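Local coordinates for putative peptide ABC-transport system periplasmic peptide-binding protein (Campylobacter jejuni, PDB 4OEV) that binds nickel(II) outside the cytoplasm and probably delivers it to an ABC-type importer, at residues V258-N263 and E450-I455; V84-E89 and L138-L143; T6-V11 and R191-H196; N274-Y279 and F456-D461. All coordinates share one frame; numbering follows the deposited sequence.

In the fold
From the N terminus, strand 6-11 waits until residue 191 for its partner, so contact 3 closes a loop of 179 residues. Contact 2 opens and closes within that loop, joining helix 81-92 to the short helix 140-143; the nearest atoms of the two contacts stay about 18 Å apart. Only after contact 3 has closed do the other two begin. Residues 258-263 open contact 1 and 274-279 open contact 4; then 450-455 and 456-461 close them in the same order, so these two loops cross. Both end on strand 454-467, which ties helix 256-265 and the turn after helix 268-274 to one sheet. Contacts 1 and 2 lie on opposite sides of the chain's centre.

Contact 1: V258-N263 and E450-I455; sequences VRQALN and ENPPFI
Arg259 leaves helix 256-265 with its CB directed at the 450-455 segment and CG anti to the carbonyl carbon (chi1 -78°). CD lies 3.5 Å from Pro452 O, and the bend at chi3 (-80°) then turns NE and the guanidinium to their partners. NE makes a weak bond with Leu253 O, and NH1 is held mainly by Lys254 O, adding a weak 3.2 Å bond to Asn451 OD1. NH2 makes the strongest grip, with Asn451 OD1 at 2.7 Å and Pro452 O at 2.8 Å, both at the guanidinium edge. The Asn451 amide plane is tilted 57° to the guanidinium. Asn451 is where the chain leaves helix 434-450, so the arginine clamps the helix-to-strand turn that feeds strand 454-467, a strand paired antiparallel with 241-246 in a six-stranded sheet. One turn later in helix 256-265, Asn263 repeats the theme. Its ND2 donates in the amide plane both to Phe454 O, on a lone pair at 3.1 Å, and back to Arg259 O at 3.0 Å, fixing the amide's rotation. OD1 consequently faces Ile455, with CG2 3.5 Å away, while Ile455 CD1 reaches past Asn263 to within 3.5 Å of Leu262 O.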
loop_
_atom_site.group_PDB
_atom_site.type_symbol
_atom_site.label_atom_id
_atom_site.label_comp_id
_atom_site.label_asym_id
_atom_site.label_seq_id
_atom_site.Cartn_x
_atom_site.Cartn_y
_atom_site.Cartn_z
ATOM N N VAL A 258 18.279 21.636 -4.416
ATOM C CA VAL A 258 19.004 20.385 -4.132
ATOM C C VAL A 258 18.146 19.163 -4.523
ATOM O O VAL A 258 18.600 18.241 -5.192
ATOM C CB VAL A 258 19.368 20.313 -2.643
ATOM C CG1 VAL A 258 19.818 18.869 -2.237
ATOM C CG2 VAL A 258 20.423 21.392 -2.305
ATOM N N ARG A 259 16.870 19.179 -4.153
ATOM C CA ARG A 259 16.000 18.073 -4.473
ATOM C C ARG A 259 15.791 17.974 -5.990
ATOM O O ARG A 259 15.771 16.871 -6.546
ATOM C CB ARG A 259 14.647 18.231 -3.749
ATOM C CG ARG A 259 14.705 17.850 -2.307
ATOM C CD ARG A 259 13.374 18.042 -1.664
ATOM N NE ARG A 259 13.107 19.446 -1.302
ATOM C CZ ARG A 259 12.098 20.171 -1.779
ATOM N NH1 ARG A 259 11.962 21.416 -1.334
ATOM N NH2 ARG A 259 11.217 19.676 -2.688
ATOM N N GLN A 260 15.686 19.111 -6.677
ATOM C CA GLN A 260 15.569 19.044 -8.126
ATOM C C GLN A 260 16.877 18.503 -8.746
ATOM O O GLN A 260 16.885 17.711 -9.685
ATOM C CB GLN A 260 15.266 20.424 -8.692
ATOM C CG GLN A 260 13.966 21.032 -8.189
ATOM C CD GLN A 260 13.782 22.465 -8.691
ATOM O OE1 GLN A 260 14.715 23.273 -8.647
ATOM N NE2 GLN A 260 12.578 22.785 -9.149
ATOM N N ALA A 261 17.989 18.952 -8.207
ATOM C CA ALA A 261 19.281 18.508 -8.738
ATOM C C ALA A 261 19.425 16.983 -8.607
ATOM O O ALA A 261 19.871 16.310 -9.552
ATOM C CB ALA A 261 20.395 19.233 -8.046
ATOM N N LEU A 262 19.055 16.433 -7.450
ATOM C CA LEU A 262 19.161 14.992 -7.246
ATOM C C LEU A 262 18.248 14.213 -8.202
ATOM O O LEU A 262 18.595 13.119 -8.665
ATOM C CB LEU A 262 18.839 14.641 -5.798
ATOM C CG LEU A 262 19.830 15.298 -4.842
ATOM C CD1 LEU A 262 19.410 15.102 -3.463
ATOM C CD2 LEU A 262 21.242 14.688 -5.018
ATOM N N ASN A 263 17.103 14.791 -8.537
ATOM C CA ASN A 263 16.241 14.179 -9.548
ATOM C C ASN A 263 16.916 14.167 -10.932
ATOM O O ASN A 263 16.922 13.138 -11.596
ATOM C CB ASN A 263 14.919 14.891 -9.612
ATOM C CG ASN A 263 13.897 14.266 -8.669
ATOM O OD1 ASN A 263 13.224 13.299 -9.035
ATOM N ND2 ASN A 263 13.819 14.779 -7.448
ATOM N N GLU A 450 6.677 20.581 -9.161
ATOM C CA GLU A 450 7.275 21.878 -8.812
ATOM C C GLU A 450 7.997 21.833 -7.465
ATOM O O GLU A 450 8.918 22.610 -7.194
ATOM C CB GLU A 450 6.210 23.007 -8.783
ATOM C CG GLU A 450 5.502 23.283 -10.140
ATOM C CD GLU A 450 6.441 23.726 -11.276
ATOM O OE1 GLU A 450 7.564 24.232 -11.009
ATOM O OE2 GLU A 450 6.048 23.584 -12.457
ATOM N N ASN A 451 7.536 20.950 -6.600
ATOM C CA ASN A 451 8.100 20.823 -5.283
ATOM C C ASN A 451 8.158 19.343 -4.927
ATOM O O ASN A 451 7.331 18.833 -4.157
ATOM C CB ASN A 451 7.281 21.625 -4.277
ATOM C CG ASN A 451 7.893 21.608 -2.893
ATOM O OD1 ASN A 451 9.088 21.308 -2.712
ATOM N ND2 ASN A 451 7.098 21.944 -1.918
ATOM N N PRO A 452 9.148 18.643 -5.491
ATOM C CA PRO A 452 9.199 17.171 -5.428
ATOM C C PRO A 452 9.528 16.650 -4.013
ATOM O O PRO A 452 10.520 17.013 -3.407
ATOM C CB PRO A 452 10.295 16.814 -6.446
ATOM C CG PRO A 452 11.179 18.089 -6.524
ATOM C CD PRO A 452 10.223 19.238 -6.301
ATOM N N PRO A 453 8.640 15.819 -3.466
ATOM C CA PRO A 453 8.918 15.211 -2.164
ATOM C C PRO A 453 9.903 14.036 -2.307
ATOM O O PRO A 453 10.479 13.574 -1.301
ATOM C CB PRO A 453 7.549 14.694 -1.741
ATOM C CG PRO A 453 6.886 14.369 -3.033
ATOM C CD PRO A 453 7.284 15.480 -3.954
ATOM N N PHE A 454 9.978 13.500 -3.526
ATOM C CA PHE A 454 10.689 12.233 -3.797
ATOM C C PHE A 454 11.664 12.358 -4.968
ATOM O O PHE A 454 11.629 13.328 -5.749
ATOM C CB PHE A 454 9.750 11.057 -4.171
ATOM C CG PHE A 454 8.725 10.610 -3.106
ATOM C CD1 PHE A 454 8.754 11.008 -1.750
ATOM C CD2 PHE A 454 7.755 9.670 -3.486
ATOM C CE1 PHE A 454 7.756 10.572 -0.847
ATOM C CE2 PHE A 454 6.761 9.221 -2.586
ATOM C CZ PHE A 454 6.778 9.654 -1.266
ATOM N N ILE A 455 12.471 11.312 -5.155
ATOM C CA ILE A 455 12.883 10.948 -6.520
ATOM C C ILE A 455 12.054 9.714 -6.915
ATOM O O ILE A 455 12.240 8.641 -6.296
ATOM C CB ILE A 455 14.340 10.565 -6.671
ATOM C CG1 ILE A 455 15.249 11.718 -6.218
ATOM C CG2 ILE A 455 14.587 10.220 -8.106
ATOM C CD1 ILE A 455 16.731 11.362 -6.294
#

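Contact 2: V84-E89 and L138-L143; sequences VKFSIE and LPKHLL
Leu138 begins the contact with its backbone: its N-H points at Ser87 OG, 2.8 Å away and nearly straight (159°). That hydroxyl in turn donates to Asp83 O one turn back in its own helix, so Ser87 links the helix backbone to the incoming chain. The CB of Leu138 lies in the plane of the Phe86 ring, at its edge, 4.0 Å from CE2. Pro139 then takes the N-cap position, and Pro139 O accepts from Leu142 N at 3.1 Å. At Lys140 the chain passes over a face of Phe86: CA stands 4.1 Å from the ring centroid and 20° off the normal, a CH-pi contact, while Lys140 CB meets Phe86 CB at 3.8 Å. The lysine chain runs out extended and bends at chi4 (-74°), which takes NZ to a salt bridge with Glu144; its backbone N is held by Asp83 OD1. Leu143 closes the wrap, its CB touching Phe86 CZ at 3.7 Å. Phe86 thus bridges helices 81-92 and 140-143, whereas Val84 and Ile88 of the former helix rest on strand 117-122, Ile88 also reaching strand 107-114.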
loop_
_atom_site.group_PDB
_atom_site.type_symbol
_atom_site.label_atom_id
_atom_site.label_comp_id
_atom_site.label_asym_id
_atom_site.label_seq_id
_atom_site.Cartn_x
_atom_site.Cartn_y
_atom_site.Cartn_z
ATOM N N VAL A 84 -22.781 -2.629 10.777
ATOM C CA VAL A 84 -22.372 -1.659 9.815
ATOM C C VAL A 84 -22.293 -0.282 10.461
ATOM O O VAL A 84 -21.348 0.466 10.240
ATOM C CB VAL A 84 -23.318 -1.659 8.629
ATOM C CG1 VAL A 84 -22.943 -0.592 7.636
ATOM C CG2 VAL A 84 -23.319 -3.038 7.960
ATOM N N LYS A 85 -23.287 0.064 11.274
ATOM C CA LYS A 85 -23.250 1.327 11.962
ATOM C C LYS A 85 -22.171 1.320 13.018
ATOM O O LYS A 85 -21.481 2.324 13.200
ATOM C CB LYS A 85 -24.625 1.652 12.583
ATOM C CG LYS A 85 -24.640 2.879 13.460
ATOM C CD LYS A 85 -26.097 3.167 13.909
ATOM C CE LYS A 85 -26.188 4.337 14.931
ATOM N NZ LYS A 85 -25.960 5.668 14.322
ATOM N N PHE A 86 -22.019 0.205 13.724
ATOM C CA PHE A 86 -20.973 0.139 14.727
ATOM C C PHE A 86 -19.595 0.359 14.053
ATOM O O PHE A 86 -18.770 1.114 14.548
ATOM C CB PHE A 86 -21.002 -1.197 15.461
ATOM C CG PHE A 86 -19.790 -1.446 16.303
ATOM C CD1 PHE A 86 -19.679 -0.895 17.570
ATOM C CD2 PHE A 86 -18.729 -2.206 15.806
ATOM C CE1 PHE A 86 -18.547 -1.126 18.335
ATOM C CE2 PHE A 86 -17.585 -2.417 16.559
ATOM C CZ PHE A 86 -17.485 -1.880 17.818
ATOM N N SER A 87 -19.376 -0.336 12.938
ATOM C CA SER A 87 -18.065 -0.303 12.244
ATOM C C SER A 87 -17.654 1.061 11.710
ATOM O O SER A 87 -16.562 1.569 11.982
ATOM C CB SER A 87 -18.105 -1.300 11.090
ATOM O OG SER A 87 -18.287 -2.588 11.582
ATOM N N ILE A 88 -18.522 1.642 10.911
ATOM C CA ILE A 88 -18.269 2.937 10.333
ATOM C C ILE A 88 -18.063 3.977 11.444
ATOM O O ILE A 88 -17.137 4.758 11.391
ATOM C CB ILE A 88 -19.469 3.355 9.478
ATOM C CG1 ILE A 88 -19.458 2.708 8.109
ATOM C CG2 ILE A 88 -19.540 4.832 9.333
ATOM C CD1 ILE A 88 -20.733 3.064 7.348
ATOM N N GLU A 89 -18.889 3.937 12.492
ATOM C CA GLU A 89 -18.686 4.843 13.607
ATOM C C GLU A 89 -17.367 4.571 14.325
ATOM O O GLU A 89 -16.688 5.519 14.796
ATOM C CB GLU A 89 -19.874 4.744 14.564
ATOM C CG GLU A 89 -21.054 5.400 13.948
ATOM C CD GLU A 89 -22.312 5.361 14.819
ATOM O OE1 GLU A 89 -22.337 4.709 15.888
ATOM O OE2 GLU A 89 -23.264 6.021 14.400
ATOM N N LEU A 138 -16.819 -5.017 11.334
ATOM C CA LEU A 138 -16.529 -5.510 12.680
ATOM C C LEU A 138 -17.815 -6.005 13.368
ATOM O O LEU A 138 -18.893 -5.507 13.060
ATOM C CB LEU A 138 -15.942 -4.416 13.557
ATOM C CG LEU A 138 -14.589 -3.866 13.091
ATOM C CD1 LEU A 138 -14.300 -2.603 13.871
ATOM C CD2 LEU A 138 -13.569 -4.927 13.355
ATOM N N PRO A 139 -17.674 -6.940 14.324
ATOM C CA PRO A 139 -18.834 -7.449 15.069
ATOM C C PRO A 139 -19.174 -6.640 16.308
ATOM O O PRO A 139 -18.501 -6.719 17.340
ATOM C CB PRO A 139 -18.404 -8.872 15.437
ATOM C CG PRO A 139 -16.904 -8.830 15.499
ATOM C CD PRO A 139 -16.485 -7.800 14.504
ATOM N N LYS A 140 -20.254 -5.880 16.193
ATOM C CA LYS A 140 -20.784 -5.112 17.323
ATOM C C LYS A 140 -20.931 -5.958 18.578
ATOM O O LYS A 140 -20.488 -5.558 19.648
ATOM C CB LYS A 140 -22.113 -4.488 16.940
ATOM C CG LYS A 140 -22.814 -3.733 18.065
ATOM C CD LYS A 140 -23.926 -2.905 17.494
ATOM C CE LYS A 140 -24.636 -2.061 18.551
ATOM N NZ LYS A 140 -25.512 -2.914 19.394
ATOM N N HIS A 141 -21.492 -7.163 18.442
ATOM C CA HIS A 141 -21.827 -7.954 19.628
ATOM C C HIS A 141 -20.615 -8.409 20.432
ATOM O O HIS A 141 -20.792 -8.873 21.576
ATOM C CB HIS A 141 -22.677 -9.190 19.243
ATOM C CG HIS A 141 -21.915 -10.236 18.498
ATOM N ND1 HIS A 141 -21.860 -10.272 17.122
ATOM C CD2 HIS A 141 -21.170 -11.283 18.931
ATOM C CE1 HIS A 141 -21.113 -11.297 16.737
ATOM N NE2 HIS A 141 -20.674 -11.924 17.816
ATOM N N LEU A 142 -19.421 -8.343 19.819
ATOM C CA LEU A 142 -18.148 -8.694 20.474
ATOM C C LEU A 142 -17.258 -7.489 20.889
ATOM O O LEU A 142 -16.436 -7.621 21.793
ATOM C CB LEU A 142 -17.282 -9.584 19.555
ATOM C CG LEU A 142 -17.875 -10.967 19.217
ATOM C CD1 LEU A 142 -17.106 -11.629 18.088
ATOM C CD2 LEU A 142 -17.908 -11.881 20.441
ATOM N N LEU A 143 -17.450 -6.330 20.263
ATOM C CA LEU A 143 -16.537 -5.195 20.447
ATOM C C LEU A 143 -17.217 -3.924 21.007
ATOM O O LEU A 143 -16.535 -2.932 21.331
ATOM C CB LEU A 143 -15.863 -4.894 19.108
ATOM C CG LEU A 143 -14.863 -5.930 18.564
ATOM C CD1 LEU A 143 -14.562 -5.669 17.079
ATOM C CD2 LEU A 143 -13.518 -5.849 19.318
#

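Contact 3: T6-V11 and R191-H196; sequences TLIIAV and RLIIKH
Six residues of strand 6-11 pair in register with 191-196, the two axes parallel to within 12° and 4.6 Å apart. The backbone is the tight part. Leu7 N donates to Arg191 O at 2.8 Å, and Leu7 O accepts from Ile193 N at 2.8 Å; Ile9 likewise uses Ile193 O and Lys195 N, and Val11 N reaches Lys195 O at 2.9 Å. The face bearing Leu7, Ile9, Val11, Leu192 and Ile194 is closely packed. Here Leu192, CG anti to its backbone N, brings CD1 within 3.8 Å of Leu7 CB, and Val11 CG2 meets Ile194 CG2 at 3.6 Å. Leu32 of helix 30-33 and Trp492 add to this side. The other face is looser and partly open to solvent. Ile8 and Ile193 merely approach through their CG2 methyls at 4.2 Å, and Lys195 extends away to a salt bridge with Glu206. At its start, Arg191 lies alongside Thr6 and gives OG1 an in-plane NH2 bond of 3.2 Å, while NE pairs with Glu175. Such a parallel pair, joining the N-terminal strand to one 180 residues on in a mixed sheet, is consistent with the discontinuous lobes of periplasmic solute-binding proteins.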
loop_
_atom_site.group_PDB
_atom_site.type_symbol
_atom_site.label_atom_id
_atom_site.label_comp_id
_atom_site.label_asym_id
_atom_site.label_seq_id
_atom_site.Cartn_x
_atom_site.Cartn_y
_atom_site.Cartn_z
ATOM N N THR A 6 -3.918 -28.409 2.531
ATOM C CA THR A 6 -3.283 -27.284 3.205
ATOM C C THR A 6 -2.594 -26.378 2.176
ATOM O O THR A 6 -1.896 -26.891 1.301
ATOM C CB THR A 6 -2.221 -27.769 4.230
ATOM O OG1 THR A 6 -2.824 -28.607 5.221
ATOM C CG2 THR A 6 -1.518 -26.602 4.898
ATOM N N LEU A 7 -2.825 -25.059 2.273
ATOM C CA LEU A 7 -2.109 -24.060 1.468
ATOM C C LEU A 7 -1.141 -23.321 2.373
ATOM O O LEU A 7 -1.527 -22.846 3.415
ATOM C CB LEU A 7 -3.066 -23.044 0.842
ATOM C CG LEU A 7 -3.717 -23.434 -0.490
ATOM C CD1 LEU A 7 -4.592 -22.312 -1.041
ATOM C CD2 LEU A 7 -2.677 -23.906 -1.507
ATOM N N ILE A 8 0.132 -23.215 2.000
ATOM C CA ILE A 8 1.039 -22.413 2.810
ATOM C C ILE A 8 1.593 -21.320 1.946
ATOM O O ILE A 8 2.263 -21.589 0.961
ATOM C CB ILE A 8 2.183 -23.227 3.405
ATOM C CG1 ILE A 8 1.635 -24.469 4.106
ATOM C CG2 ILE A 8 3.049 -22.344 4.310
ATOM C CD1 ILE A 8 2.614 -25.179 4.937
ATOM N N ILE A 9 1.281 -20.078 2.296
ATOM C CA ILE A 9 1.693 -18.939 1.473
ATOM C C ILE A 9 2.571 -17.980 2.246
ATOM O O ILE A 9 2.213 -17.532 3.326
ATOM C CB ILE A 9 0.490 -18.145 0.949
ATOM C CG1 ILE A 9 -0.525 -19.053 0.248
ATOM C CG2 ILE A 9 0.928 -16.976 0.070
ATOM C CD1 ILE A 9 -1.720 -18.279 -0.229
ATOM N N ALA A 10 3.720 -17.650 1.662
ATOM C CA ALA A 10 4.591 -16.648 2.236
ATOM C C ALA A 10 4.072 -15.252 1.940
ATOM O O ALA A 10 3.676 -14.938 0.810
ATOM C CB ALA A 10 6.041 -16.789 1.667
ATOM N N VAL A 11 4.143 -14.395 2.948
ATOM C CA VAL A 11 3.790 -12.987 2.781
ATOM C C VAL A 11 4.844 -12.103 3.451
ATOM O O VAL A 11 5.246 -12.375 4.588
ATOM C CB VAL A 11 2.396 -12.694 3.355
ATOM C CG1 VAL A 11 2.141 -11.187 3.346
ATOM C CG2 VAL A 11 1.345 -13.405 2.496
ATOM N N ARG A 191 -7.500 -25.836 4.824
ATOM C CA ARG A 191 -6.477 -25.309 5.718
ATOM C C ARG A 191 -5.561 -24.305 5.014
ATOM O O ARG A 191 -5.036 -24.583 3.928
ATOM C CB ARG A 191 -5.673 -26.484 6.280
ATOM C CG ARG A 191 -4.834 -26.182 7.496
ATOM C CD ARG A 191 -4.688 -27.428 8.400
ATOM N NE ARG A 191 -3.702 -27.162 9.448
ATOM C CZ ARG A 191 -2.407 -27.445 9.349
ATOM N NH1 ARG A 191 -1.576 -27.148 10.343
ATOM N NH2 ARG A 191 -1.939 -28.030 8.254
ATOM N N LEU A 192 -5.349 -23.147 5.647
ATOM C CA LEU A 192 -4.527 -22.083 5.072
ATOM C C LEU A 192 -3.585 -21.464 6.093
ATOM O O LEU A 192 -4.000 -21.036 7.160
ATOM C CB LEU A 192 -5.408 -20.987 4.446
ATOM C CG LEU A 192 -4.711 -19.687 4.008
ATOM C CD1 LEU A 192 -3.654 -19.928 2.911
ATOM C CD2 LEU A 192 -5.722 -18.639 3.569
ATOM N N ILE A 193 -2.311 -21.371 5.721
ATOM C CA ILE A 193 -1.280 -20.808 6.586
ATOM C C ILE A 193 -0.501 -19.681 5.890
ATOM O O ILE A 193 -0.004 -19.856 4.793
ATOM C CB ILE A 193 -0.317 -21.920 7.048
ATOM C CG1 ILE A 193 -1.088 -22.914 7.934
ATOM C CG2 ILE A 193 0.833 -21.359 7.788
ATOM C CD1 ILE A 193 -0.235 -24.069 8.479
ATOM N N ILE A 194 -0.478 -18.506 6.518
ATOM C CA ILE A 194 0.248 -17.345 6.033
ATOM C C ILE A 194 1.534 -17.199 6.830
ATOM O O ILE A 194 1.536 -16.848 8.013
ATOM C CB ILE A 194 -0.591 -16.055 6.139
ATOM C CG1 ILE A 194 -1.959 -16.262 5.485
ATOM C CG2 ILE A 194 0.231 -14.797 5.613
ATOM C CD1 ILE A 194 -1.914 -16.461 3.993
ATOM N N LYS A 195 2.640 -17.481 6.166
ATOM C CA LYS A 195 3.926 -17.501 6.815
ATOM C C LYS A 195 4.634 -16.162 6.619
ATOM O O LYS A 195 4.645 -15.583 5.518
ATOM C CB LYS A 195 4.757 -18.665 6.262
ATOM C CG LYS A 195 5.968 -18.999 7.070
ATOM C CD LYS A 195 6.581 -20.340 6.621
ATOM C CE LYS A 195 7.870 -20.552 7.360
ATOM N NZ LYS A 195 8.470 -21.874 7.071
ATOM N N HIS A 196 5.203 -15.653 7.703
ATOM C CA HIS A 196 5.863 -14.361 7.651
ATOM C C HIS A 196 7.284 -14.489 7.147
ATOM O O HIS A 196 8.175 -14.866 7.907
ATOM C CB HIS A 196 5.889 -13.700 9.026
ATOM C CG HIS A 196 6.598 -12.370 9.034
ATOM N ND1 HIS A 196 7.484 -12.004 10.024
ATOM C CD2 HIS A 196 6.534 -11.319 8.178
ATOM C CE1 HIS A 196 7.954 -10.790 9.767
ATOM N NE2 HIS A 196 7.389 -10.349 8.654
#

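Contact 4: N274-Y279 and F456-D461; sequences NLLHDY and FLAYLD
A single backbone hydrogen bond joins the two segments: Asp461 N donates to Tyr279 O at 2.9 Å, almost straight (170°), although the donor stands 42° above the carbonyl plane. The acceptor is set by a type I' beta turn from Leu276 to Tyr279, closed by Tyr279 N to Leu276 O at 2.8 Å, with His277 and Asp278 both at positive phi. This turn reverses the chain between helix 268-274 and strand 280-282, itself a partner of strand 454-467. Apolar contact comes next. Leu276 directs CD1 at Ala458 CB (4.0 Å) and at Leu460 CD2 (4.2 Å), crossing Leu460 at about a right angle. Ala458 belongs to a classic beta bulge, since it and Leu457 both face Arg242 on the neighbouring strand. Helix 342-357, through Leu343, also packs on Leu276. The third kind involves the tyrosine ring. Tyr279 CD1 meets Asp461 CB at 3.4 Å, the ring lies 83° from the carboxylate plane, and Asp461 O sits at the ring edge. The polar end of Asp461 turns to others: OD2 forms salt bridges with Lys237 and Arg235, and Arg235 also makes a cation-pi contact with Tyr279. With two cations on OD2 of a buried residue, Asp461 is probably ionised, and Arg235 links the carboxylate of Asp461 to the aromatic ring of Tyr279.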
loop_
_atom_site.group_PDB
_atom_site.type_symbol
_atom_site.label_atom_id
_atom_site.label_comp_id
_atom_site.label_asym_id
_atom_site.label_seq_id
_atom_site.Cartn_x
_atom_site.Cartn_y
_atom_site.Cartn_z
ATOM N N ASN A 274 18.298 -2.112 -16.745
ATOM C CA ASN A 274 19.355 -3.002 -16.288
ATOM C C ASN A 274 19.088 -3.734 -14.981
ATOM O O ASN A 274 19.273 -4.949 -14.908
ATOM C CB ASN A 274 20.659 -2.222 -16.213
ATOM C CG ASN A 274 21.065 -1.668 -17.574
ATOM O OD1 ASN A 274 21.042 -2.395 -18.578
ATOM N ND2 ASN A 274 21.411 -0.381 -17.622
ATOM N N LEU A 275 18.679 -3.024 -13.942
ATOM C CA LEU A 275 18.453 -3.693 -12.669
ATOM C C LEU A 275 17.170 -4.521 -12.665
ATOM O O LEU A 275 17.148 -5.680 -12.194
ATOM C CB LEU A 275 18.396 -2.676 -11.532
ATOM C CG LEU A 275 18.045 -3.210 -10.151
ATOM C CD1 LEU A 275 19.075 -4.252 -9.697
ATOM C CD2 LEU A 275 17.985 -2.033 -9.204
ATOM N N LEU A 276 16.123 -3.939 -13.235
ATOM C CA LEU A 276 14.785 -4.473 -13.065
ATOM C C LEU A 276 14.353 -5.308 -14.219
ATOM O O LEU A 276 13.234 -5.823 -14.210
ATOM C CB LEU A 276 13.787 -3.353 -12.859
ATOM C CG LEU A 276 13.838 -2.936 -11.400
ATOM C CD1 LEU A 276 13.195 -1.600 -11.226
ATOM C CD2 LEU A 276 13.126 -4.001 -10.583
ATOM N N HIS A 277 15.215 -5.386 -15.229
ATOM C CA HIS A 277 15.049 -6.329 -16.337
ATOM C C HIS A 277 13.679 -6.226 -16.967
ATOM O O HIS A 277 13.058 -7.243 -17.276
ATOM C CB HIS A 277 15.286 -7.763 -15.867
ATOM C CG HIS A 277 16.577 -7.959 -15.132
ATOM N ND1 HIS A 277 17.808 -7.724 -15.711
ATOM C CD2 HIS A 277 16.830 -8.392 -13.874
ATOM C CE1 HIS A 277 18.763 -7.990 -14.835
ATOM N NE2 HIS A 277 18.195 -8.399 -13.713
ATOM N N ASP A 278 13.188 -5.001 -17.086
ATOM C CA ASP A 278 11.870 -4.737 -17.673
ATOM C C ASP A 278 10.696 -5.483 -16.952
ATOM O O ASP A 278 9.673 -5.832 -17.555
ATOM C CB ASP A 278 11.929 -5.059 -19.178
ATOM C CG ASP A 278 12.931 -4.148 -19.927
ATOM O OD1 ASP A 278 12.916 -2.917 -19.672
ATOM O OD2 ASP A 278 13.748 -4.660 -20.741
ATOM N N TYR A 279 10.897 -5.749 -15.662
ATOM C CA TYR A 279 9.821 -6.084 -14.735
ATOM C C TYR A 279 9.364 -4.796 -14.059
ATOM O O TYR A 279 8.907 -4.791 -12.904
ATOM C CB TYR A 279 10.298 -7.089 -13.702
ATOM C CG TYR A 279 9.553 -8.394 -13.766
ATOM C CD1 TYR A 279 8.487 -8.636 -12.903
ATOM C CD2 TYR A 279 9.903 -9.381 -14.681
ATOM C CE1 TYR A 279 7.780 -9.830 -12.943
ATOM C CE2 TYR A 279 9.201 -10.598 -14.731
ATOM C CZ TYR A 279 8.132 -10.806 -13.855
ATOM O OH TYR A 279 7.419 -11.990 -13.874
ATOM N N PHE A 456 11.098 9.862 -7.837
ATOM C CA PHE A 456 10.321 8.674 -8.259
ATOM C C PHE A 456 11.219 7.820 -9.149
ATOM O O PHE A 456 11.922 8.357 -9.988
ATOM C CB PHE A 456 9.061 9.043 -8.999
ATOM C CG PHE A 456 7.952 9.487 -8.106
ATOM C CD1 PHE A 456 6.943 8.587 -7.750
ATOM C CD2 PHE A 456 7.899 10.768 -7.629
ATOM C CE1 PHE A 456 5.884 8.967 -6.940
ATOM C CE2 PHE A 456 6.805 11.165 -6.769
ATOM C CZ PHE A 456 5.818 10.248 -6.459
ATOM N N LEU A 457 11.175 6.508 -8.986
ATOM C CA LEU A 457 12.116 5.662 -9.735
ATOM C C LEU A 457 11.373 4.726 -10.679
ATOM O O LEU A 457 11.518 4.848 -11.894
ATOM C CB LEU A 457 12.990 4.886 -8.758
ATOM C CG LEU A 457 13.873 5.817 -7.915
ATOM C CD1 LEU A 457 14.457 5.049 -6.705
ATOM C CD2 LEU A 457 15.016 6.349 -8.797
ATOM N N ALA A 458 10.550 3.806 -10.157
ATOM C CA ALA A 458 9.935 2.846 -11.054
ATOM C C ALA A 458 8.636 2.226 -10.486
ATOM O O ALA A 458 8.509 2.048 -9.277
ATOM C CB ALA A 458 10.908 1.733 -11.384
ATOM N N TYR A 459 7.721 1.891 -11.383
ATOM C CA TYR A 459 6.555 1.054 -11.071
ATOM C C TYR A 459 6.931 -0.417 -11.294
ATOM O O TYR A 459 7.620 -0.727 -12.249
ATOM C CB TYR A 459 5.375 1.424 -11.955
ATOM C CG TYR A 459 4.615 2.648 -11.461
ATOM C CD1 TYR A 459 3.451 2.519 -10.714
ATOM C CD2 TYR A 459 5.034 3.927 -11.790
ATOM C CE1 TYR A 459 2.726 3.647 -10.279
ATOM C CE2 TYR A 459 4.333 5.067 -11.343
ATOM C CZ TYR A 459 3.182 4.921 -10.605
ATOM O OH TYR A 459 2.494 6.039 -10.172
ATOM N N LEU A 460 6.527 -1.293 -10.374
ATOM C CA LEU A 460 6.936 -2.696 -10.398
ATOM C C LEU A 460 5.874 -3.679 -10.911
ATOM O O LEU A 460 4.661 -3.512 -10.648
ATOM C CB LEU A 460 7.334 -3.118 -8.990
ATOM C CG LEU A 460 8.311 -2.247 -8.259
ATOM C CD1 LEU A 460 8.526 -2.869 -6.895
ATOM C CD2 LEU A 460 9.665 -2.189 -9.056
ATOM N N ASP A 461 6.318 -4.689 -11.661
ATOM C CA ASP A 461 5.517 -5.898 -11.806
ATOM C C ASP A 461 5.921 -6.834 -10.690
ATOM O O ASP A 461 7.015 -6.726 -10.130
ATOM C CB ASP A 461 5.725 -6.604 -13.136
ATOM C CG ASP A 461 4.985 -5.968 -14.249
ATOM O OD1 ASP A 461 4.284 -4.979 -13.983
ATOM O OD2 ASP A 461 5.076 -6.479 -15.386
#